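Long-range contact in toxin coregulated pilin (Vibrio cholerae, PDB 3HRV), which forms, as the major subunit, the toxin-coregulated pilus, a type IV pilus essential for bacterial aggregation and colonization of the host small intestine: residues Val117-Val129 with Ala151-Gly163. Sequence-based numbering, arbitrary orientation.
Sequences VTSVGDMFPFINV and ATGAGVIKSIAPG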
loop_
_atom_site.group_PDB
_atom_site.type_symbol
_atom_site.label_atom_id
_atom_site.label_comp_id
_atom_site.label_asym_id
_atom_site.label_seq_id
_atom_site.Cartn_x
_atom_site.Cartn_y
_atom_site.Cartn_z
ATOM N N VAL A 117 -0.833 6.685 -6.536
ATOM C CA VAL A 117 0.292 5.811 -6.839
ATOM C C VAL A 117 1.509 6.590 -7.326
ATOM O O VAL A 117 2.633 6.328 -6.898
ATOM C CB VAL A 117 -0.091 4.765 -7.908
ATOM C CG1 VAL A 117 1.148 4.012 -8.379
ATOM C CG2 VAL A 117 -1.101 3.790 -7.334
ATOM N N THR A 118 1.290 7.555 -8.213
ATOM C CA THR A 118 2.406 8.322 -8.751
ATOM C C THR A 118 2.912 9.428 -7.831
ATOM O O THR A 118 3.994 9.970 -8.050
ATOM C CB THR A 118 2.054 8.927 -10.131
ATOM O OG1 THR A 118 0.923 9.792 -10.005
ATOM C CG2 THR A 118 1.723 7.823 -11.126
ATOM N N SER A 119 2.146 9.756 -6.797
ATOM C CA SER A 119 2.566 10.804 -5.875
ATOM C C SER A 119 3.301 10.268 -4.648
ATOM O O SER A 119 4.114 10.977 -4.054
ATOM C CB SER A 119 1.360 11.637 -5.430
ATOM O OG SER A 119 1.638 12.347 -4.239
ATOM N N VAL A 120 3.033 9.022 -4.267
ATOM C CA VAL A 120 3.685 8.447 -3.091
ATOM C C VAL A 120 4.438 7.153 -3.389
ATOM O O VAL A 120 5.134 6.619 -2.526
ATOM C CB VAL A 120 2.660 8.163 -1.966
ATOM C CG1 VAL A 120 1.868 9.422 -1.652
ATOM C CG2 VAL A 120 1.729 7.035 -2.372
ATOM N N GLY A 121 4.301 6.660 -4.613
ATOM C CA GLY A 121 4.959 5.424 -5.003
ATOM C C GLY A 121 6.450 5.310 -4.734
ATOM O O GLY A 121 6.930 4.234 -4.387
ATOM N N ASP A 122 7.189 6.405 -4.894
ATOM C CA ASP A 122 8.633 6.380 -4.673
ATOM C C ASP A 122 9.032 6.067 -3.237
ATOM O O ASP A 122 10.175 5.695 -2.967
ATOM C CB ASP A 122 9.256 7.713 -5.093
ATOM C CG ASP A 122 8.879 8.850 -4.163
ATOM O OD1 ASP A 122 9.788 9.450 -3.551
ATOM O OD2 ASP A 122 7.670 9.138 -4.040
ATOM N N MET A 123 7.960 6.240 -2.134
ATOM C CA MET A 123 8.261 5.942 -0.742
ATOM C C MET A 123 8.127 4.453 -0.426
ATOM O O MET A 123 8.537 4.004 0.644
ATOM C CB MET A 123 7.334 6.754 0.168
ATOM C CG MET A 123 7.533 8.255 0.094
ATOM S SD MET A 123 6.364 9.144 1.140
ATOM C CE MET A 123 5.129 7.911 1.388
ATOM N N PHE A 124 7.649 3.686 -1.481
ATOM C CA PHE A 124 7.424 2.260 -1.244
ATOM C C PHE A 124 8.048 1.335 -2.281
ATOM O O PHE A 124 7.881 1.528 -3.480
ATOM C CB PHE A 124 5.923 1.957 -1.187
ATOM C CG PHE A 124 5.217 2.600 -0.033
ATOM C CD1 PHE A 124 4.624 3.850 -0.171
ATOM C CD2 PHE A 124 5.158 1.959 1.201
ATOM C CE1 PHE A 124 3.983 4.452 0.907
ATOM C CE2 PHE A 124 4.520 2.553 2.284
ATOM C CZ PHE A 124 3.931 3.802 2.135
ATOM N N PRO A 125 8.774 0.319 -1.841
ATOM C CA PRO A 125 9.384 -0.607 -2.796
ATOM C C PRO A 125 8.254 -1.639 -3.445
ATOM O O PRO A 125 8.451 -2.258 -4.491
ATOM C CB PRO A 125 10.655 -1.058 -2.072
ATOM C CG PRO A 125 10.287 -0.957 -0.634
ATOM C CD PRO A 125 9.517 0.336 -0.570
ATOM N N PHE A 126 7.216 -1.719 -2.758
ATOM C CA PHE A 126 6.172 -2.648 -3.194
ATOM C C PHE A 126 4.834 -1.928 -3.400
ATOM O O PHE A 126 4.395 -1.169 -2.536
ATOM C CB PHE A 126 6.009 -3.739 -2.128
ATOM C CG PHE A 126 5.001 -4.804 -2.474
ATOM C CD1 PHE A 126 5.381 -5.938 -3.188
ATOM C CD2 PHE A 126 3.678 -4.691 -2.052
ATOM C CE1 PHE A 126 4.457 -6.948 -3.472
ATOM C CE2 PHE A 126 2.748 -5.694 -2.330
ATOM C CZ PHE A 126 3.139 -6.825 -3.041
ATOM N N ILE A 127 4.201 -2.158 -4.547
ATOM C CA ILE A 127 2.906 -1.551 -4.851
ATOM C C ILE A 127 2.017 -2.579 -5.536
ATOM O O ILE A 127 2.406 -3.174 -6.540
ATOM C CB ILE A 127 3.044 -0.336 -5.785
ATOM C CG1 ILE A 127 3.965 0.710 -5.154
ATOM C CG2 ILE A 127 1.665 0.267 -6.048
ATOM C CD1 ILE A 127 4.208 1.925 -6.031
ATOM N N ASN A 128 0.824 -2.782 -4.988
ATOM C CA ASN A 128 -0.127 -3.746 -5.533
ATOM C C ASN A 128 -1.477 -3.051 -5.691
ATOM O O ASN A 128 -2.076 -2.620 -4.704
ATOM C CB ASN A 128 -0.257 -4.939 -4.577
ATOM C CG ASN A 128 -1.048 -6.090 -5.174
ATOM O OD1 ASN A 128 -1.925 -5.887 -6.011
ATOM N ND2 ASN A 128 -0.755 -7.306 -4.725
ATOM N N VAL A 129 -1.946 -2.940 -6.933
ATOM C CA VAL A 129 -3.223 -2.287 -7.227
ATOM C C VAL A 129 -4.300 -3.338 -7.450
ATOM O O VAL A 129 -4.182 -4.175 -8.341
ATOM C CB VAL A 129 -3.116 -1.405 -8.488
ATOM C CG1 VAL A 129 -4.454 -0.732 -8.770
ATOM C CG2 VAL A 129 -2.022 -0.362 -8.298
ATOM N N ALA A 151 3.095 -2.929 -16.857
ATOM C CA ALA A 151 2.460 -2.806 -18.164
ATOM C C ALA A 151 0.983 -3.184 -18.089
ATOM O O ALA A 151 0.176 -2.725 -18.898
ATOM C CB ALA A 151 3.178 -3.683 -19.183
ATOM N N THR A 152 0.630 -4.021 -17.116
ATOM C CA THR A 152 -0.756 -4.448 -16.946
ATOM C C THR A 152 -1.545 -3.421 -16.138
ATOM O O THR A 152 -2.777 -3.401 -16.177
ATOM C CB THR A 152 -0.844 -5.805 -16.220
ATOM O OG1 THR A 152 -0.355 -5.666 -14.881
ATOM C CG2 THR A 152 -0.018 -6.856 -16.954
ATOM N N GLY A 153 -0.826 -2.576 -15.403
ATOM C CA GLY A 153 -1.469 -1.552 -14.594
ATOM C C GLY A 153 -2.333 -2.115 -13.479
ATOM O O GLY A 153 -3.102 -1.386 -12.853
ATOM N N ALA A 154 -2.200 -3.412 -13.228
ATOM C CA ALA A 154 -2.981 -4.083 -12.194
ATOM C C ALA A 154 -2.112 -5.075 -11.431
ATOM O O ALA A 154 -1.103 -5.559 -11.950
ATOM C CB ALA A 154 -4.165 -4.807 -12.829
ATOM N N GLY A 155 -2.517 -5.383 -10.202
ATOM C CA GLY A 155 -1.754 -6.308 -9.388
ATOM C C GLY A 155 -0.455 -5.675 -8.935
ATOM O O GLY A 155 -0.377 -4.459 -8.748
ATOM N N VAL A 156 0.573 -6.496 -8.756
ATOM C CA VAL A 156 1.868 -5.992 -8.332
ATOM C C VAL A 156 2.505 -5.242 -9.496
ATOM O O VAL A 156 2.823 -5.836 -10.528
ATOM C CB VAL A 156 2.786 -7.147 -7.882
ATOM C CG1 VAL A 156 4.154 -6.614 -7.500
ATOM C CG2 VAL A 156 2.153 -7.871 -6.704
ATOM N N ILE A 157 2.674 -3.932 -9.334
ATOM C CA ILE A 157 3.269 -3.113 -10.383
ATOM C C ILE A 157 4.627 -2.563 -9.964
ATOM O O ILE A 157 5.240 -1.781 -10.685
ATOM C CB ILE A 157 2.338 -1.944 -10.792
ATOM C CG1 ILE A 157 2.084 -1.023 -9.599
ATOM C CG2 ILE A 157 1.027 -2.498 -11.335
ATOM C CD1 ILE A 157 1.277 0.224 -9.959
ATOM N N LYS A 158 5.084 -2.975 -8.787
ATOM C CA LYS A 158 6.388 -2.565 -8.277
ATOM C C LYS A 158 6.792 -3.509 -7.149
ATOM O O LYS A 158 6.009 -3.759 -6.237
ATOM C CB LYS A 158 6.354 -1.121 -7.752
ATOM C CG LYS A 158 7.729 -0.583 -7.359
ATOM C CD LYS A 158 7.661 0.823 -6.771
ATOM C CE LYS A 158 9.036 1.286 -6.303
ATOM N NZ LYS A 158 9.011 2.659 -5.716
ATOM N N SER A 159 8.007 -4.047 -7.229
ATOM C CA SER A 159 8.517 -4.953 -6.200
ATOM C C SER A 159 10.020 -5.108 -6.394
ATOM O O SER A 159 10.559 -4.726 -7.435
ATOM C CB SER A 159 7.848 -6.325 -6.298
ATOM O OG SER A 159 8.505 -7.147 -7.248
ATOM N N ILE A 160 10.697 -5.668 -5.397
ATOM C CA ILE A 160 12.139 -5.854 -5.481
ATOM C C ILE A 160 12.526 -7.124 -6.231
ATOM O O ILE A 160 13.715 -7.398 -6.416
ATOM C CB ILE A 160 12.792 -5.897 -4.081
ATOM C CG1 ILE A 160 12.267 -7.094 -3.285
ATOM C CG2 ILE A 160 12.509 -4.597 -3.336
ATOM C CD1 ILE A 160 13.033 -7.357 -2.004
ATOM N N ALA A 161 11.674 -7.963 -6.644
ATOM C CA ALA A 161 11.838 -9.233 -7.348
ATOM C C ALA A 161 12.664 -9.033 -8.620
ATOM O O ALA A 161 12.413 -8.112 -9.397
ATOM C CB ALA A 161 10.481 -9.820 -7.691
ATOM N N PRO A 162 13.977 -9.658 -8.566
ATOM C CA PRO A 162 14.350 -10.076 -9.921
ATOM C C PRO A 162 13.059 -10.520 -10.862
ATOM O O PRO A 162 12.566 -11.764 -10.586
ATOM C CB PRO A 162 14.732 -11.537 -9.729
ATOM C CG PRO A 162 15.371 -11.516 -8.388
ATOM C CD PRO A 162 14.420 -10.658 -7.577
ATOM N N GLY A 163 13.497 -9.825 -12.030
ATOM C CA GLY A 163 12.774 -9.739 -13.206
ATOM C C GLY A 163 11.521 -8.810 -13.148
ATOM O O GLY A 163 10.725 -9.008 -14.063
#
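Ile157 reaches across to Ile127 and Val129 and forms the apolar centre of this contact. With CG1 held between backbone N and carbonyl carbon (chi1 61°), Ile157 brings CD1 against the CG2 methyls of Ile127 and Val129, and Ile157 CD1 lies 3.7 Å from Val129 CG2; Val117, from the preceding helix, comes tip to tip against the same CD1 methyl. On the face that carries Asn128, the Phe126 ring and Val156 cross at about a right angle, with Phe126 CZ 3.9 Å from Val156 CG2. Asn128 OD1 lies 3.3 Å from Gly155 C, and Asn128 ND2, which touches Val156 CG2, is hydrogen-bonded to the carbonyl of Leu140.

Between these two layers of side chains, strands 126-129 and 155-158 pair antiparallel. Ile127 N binds Lys158 O, whereas Ile127 O takes Ile157 N at 2.9 Å; two residues thus face one, a classic beta bulge. Beyond it, Val129 and Gly155 exchange a reciprocal pair of backbone bonds.

The polar edge belongs to Lys158. Its fully extended chain passes Ile127 CD1 and delivers Lys158 NZ to Phe124 O at 2.7 Å and Gly121 O at 2.9 Å, above both carbonyl planes; the two bonds tie the backbone at Gly121 and Phe124 to strand 155-158. Phe124 N reaches Gly121 O from the other face.

In the pilin's antiparallel sheet, strand 155-158 is outermost within the chain, while strand 126-131 also pairs with strand 185-191, whose Val187 touches Val117 and Ile127. Phe124 and Val120 pack against helix 24-44, and Leu178, next to the disulfide-bonded Cys179, touches Ile157.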